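GDP-6-deoxy-D-mannose reductase (Pseudomonas aeruginosa, PDB 6X3B) probably reduces GDP-4-dehydro-6-deoxy-D-mannose to GDP-rhamnose with NADPH, a step in supplying the bacterial lipopolysaccharide O-antigen. Local coordinates at residues 112-118 and 169-173. Residues are numbered along the deposited sequence; the frame is centred on the assembly and turned at random.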
loop_
_atom_site.group_PDB
_atom_site.type_symbol
_atom_site.label_atom_id
_atom_site.label_comp_id
_atom_site.label_asym_id
_atom_site.label_seq_id
_atom_site.Cartn_x
_atom_site.Cartn_y
_atom_site.Cartn_z
ATOM N N LYS A 112 -12.417 -13.437 10.891
ATOM C CA LYS A 112 -13.314 -14.030 9.906
ATOM C C LYS A 112 -13.704 -15.446 10.308
ATOM O O LYS A 112 -14.893 -15.806 10.305
ATOM C CB LYS A 112 -12.649 -14.022 8.522
ATOM C CG LYS A 112 -13.588 -14.580 7.418
ATOM C CD LYS A 112 -12.963 -14.496 6.009
ATOM C CE LYS A 112 -13.854 -15.216 4.986
ATOM N NZ LYS A 112 -13.250 -15.215 3.619
ATOM N N ALA A 113 -12.712 -16.266 10.683
ATOM C CA ALA A 113 -13.001 -17.654 11.033
ATOM C C ALA A 113 -13.920 -17.744 12.245
ATOM O O ALA A 113 -14.718 -18.683 12.347
ATOM C CB ALA A 113 -11.704 -18.418 11.303
ATOM N N ARG A 114 -13.807 -16.792 13.172
ATOM C CA ARG A 114 -14.637 -16.788 14.371
ATOM C C ARG A 114 -16.075 -16.344 14.090
ATOM O O ARG A 114 -16.978 -16.631 14.888
ATOM C CB ARG A 114 -13.988 -15.889 15.422
ATOM C CG ARG A 114 -14.863 -15.549 16.640
ATOM C CD ARG A 114 -15.086 -16.736 17.571
ATOM N NE ARG A 114 -15.856 -16.328 18.746
ATOM C CZ ARG A 114 -17.179 -16.161 18.735
ATOM N NH1 ARG A 114 -17.869 -16.378 17.620
ATOM N NH2 ARG A 114 -17.812 -15.767 19.831
ATOM N N GLY A 115 -16.318 -15.681 12.968
ATOM C CA GLY A 115 -17.644 -15.207 12.609
ATOM C C GLY A 115 -17.809 -13.710 12.680
ATOM O O GLY A 115 -18.933 -13.213 12.512
ATOM N N PHE A 116 -16.728 -12.975 12.926
ATOM C CA PHE A 116 -16.786 -11.523 12.937
ATOM C C PHE A 116 -17.314 -11.007 11.604
ATOM O O PHE A 116 -17.003 -11.548 10.542
ATOM C CB PHE A 116 -15.388 -10.945 13.209
ATOM C CG PHE A 116 -15.344 -9.441 13.286
ATOM C CD1 PHE A 116 -15.800 -8.781 14.420
ATOM C CD2 PHE A 116 -14.812 -8.684 12.237
ATOM C CE1 PHE A 116 -15.746 -7.387 14.511
ATOM C CE2 PHE A 116 -14.752 -7.287 12.327
ATOM C CZ PHE A 116 -15.213 -6.639 13.453
ATOM N N SER A 117 -18.139 -9.961 11.671
ATOM C CA SER A 117 -18.536 -9.233 10.471
ATOM C C SER A 117 -18.898 -7.797 10.812
ATOM O O SER A 117 -19.665 -7.162 10.080
ATOM C CB SER A 117 -19.704 -9.931 9.745
ATOM O OG SER A 117 -20.858 -9.963 10.569
ATOM N N GLY A 118 -18.338 -7.264 11.902
ATOM C CA GLY A 118 -18.628 -5.919 12.379
ATOM C C GLY A 118 -17.676 -4.844 11.878
ATOM O O GLY A 118 -17.203 -4.870 10.738
ATOM N N GLU A 169 -15.351 -8.734 2.060
ATOM C CA GLU A 169 -16.159 -9.402 3.081
ATOM C C GLU A 169 -17.435 -8.652 3.446
ATOM O O GLU A 169 -18.308 -9.241 4.096
ATOM C CB GLU A 169 -15.338 -9.631 4.348
ATOM C CG GLU A 169 -14.078 -10.478 4.110
ATOM C CD GLU A 169 -14.404 -11.889 3.640
ATOM O OE1 GLU A 169 -15.453 -12.411 4.052
ATOM O OE2 GLU A 169 -13.609 -12.478 2.873
ATOM N N GLY A 170 -17.574 -7.389 3.061
ATOM C CA GLY A 170 -18.732 -6.610 3.457
ATOM C C GLY A 170 -18.664 -6.010 4.849
ATOM O O GLY A 170 -19.657 -5.447 5.313
ATOM N N TRP A 171 -17.533 -6.110 5.531
ATOM C CA TRP A 171 -17.399 -5.485 6.842
ATOM C C TRP A 171 -17.346 -3.970 6.715
ATOM O O TRP A 171 -16.953 -3.414 5.682
ATOM C CB TRP A 171 -16.130 -5.962 7.553
ATOM C CG TRP A 171 -16.030 -7.441 7.737
ATOM C CD1 TRP A 171 -16.976 -8.372 7.439
ATOM C CD2 TRP A 171 -14.905 -8.156 8.249
ATOM N NE1 TRP A 171 -16.509 -9.628 7.733
ATOM C CE2 TRP A 171 -15.241 -9.523 8.235
ATOM C CE3 TRP A 171 -13.640 -7.771 8.713
ATOM C CZ2 TRP A 171 -14.367 -10.517 8.688
ATOM C CZ3 TRP A 171 -12.761 -8.759 9.159
ATOM C CH2 TRP A 171 -13.132 -10.115 9.135
ATOM N N ARG A 172 -17.719 -3.299 7.800
ATOM C CA ARG A 172 -17.562 -1.853 7.933
ATOM C C ARG A 172 -16.124 -1.570 8.359
ATOM O O ARG A 172 -15.774 -1.694 9.542
ATOM C CB ARG A 172 -18.559 -1.303 8.949
ATOM C CG ARG A 172 -18.442 0.198 9.198
ATOM C CD ARG A 172 -19.723 0.741 9.832
ATOM N NE ARG A 172 -19.625 2.137 10.245
ATOM C CZ ARG A 172 -19.352 2.514 11.491
ATOM N NH1 ARG A 172 -19.129 1.590 12.423
ATOM N NH2 ARG A 172 -19.311 3.796 11.814
ATOM N N VAL A 173 -15.280 -1.193 7.396
ATOM C CA VAL A 173 -13.870 -0.920 7.625
ATOM C C VAL A 173 -13.650 0.579 7.573
ATOM O O VAL A 173 -14.093 1.255 6.633
ATOM C CB VAL A 173 -12.978 -1.629 6.594
ATOM C CG1 VAL A 173 -11.531 -1.225 6.809
ATOM C CG2 VAL A 173 -13.167 -3.134 6.714
HETATM O O HOH W 1 -20.042 -4.698 9.416
#
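The backbone N of Arg-172 is shared by two acceptors: a water lying 3.2 Å from it, which also donates to Ser-117 O, and Gly-118 O, whose bond with Arg-172 N is weak at 3.4 Å and 134°. The site lies in the Rossmann-type nucleotide-binding domain of the NAD-dependent epimerase/dehydratase family, where two helix-to-strand turns run side by side. Helix 93-114 ends in a Schellman motif at Gly-115 and leads into strand 119-123; helix 150-169 ends before Gly-170, of positive phi, and leads into strand 172-182, the parallel neighbour in the sheet. Trp-171 is the buried centre of the contact. The edge of Phe-116 points at the face of the six-membered ring of Trp-171 in a T-shaped pair, centroids 5.0 Å apart and planes at 88°, with CD2 of Phe-116 3.7 Å from CZ3 of Trp-171. Over the five-membered ring, on the same side, Ser-117 CA makes a CH-pi contact 3.7 Å from the centroid, while Glu-169 CB packs on the opposite face. Lys-112 borders the rim of the indole with its backbone and CB. Its side chain then runs on fully extended, with CG anti to the backbone N (chi1 -177°), and carries the ammonium past the ring to Glu-169. Beyond the turns, the Arg-172 guanidinium bonds Thr-119 OG1 and the carbonyls of Leu-236 and Gly-239, and Trp-165 meets the Trp-171 ring. The bent Glu-169 chain turns its carboxylate to the lysine, and Lys-112 NZ closes a salt bridge to Glu-169 OE2 at 2.9 Å, approaching from above the carboxylate plane.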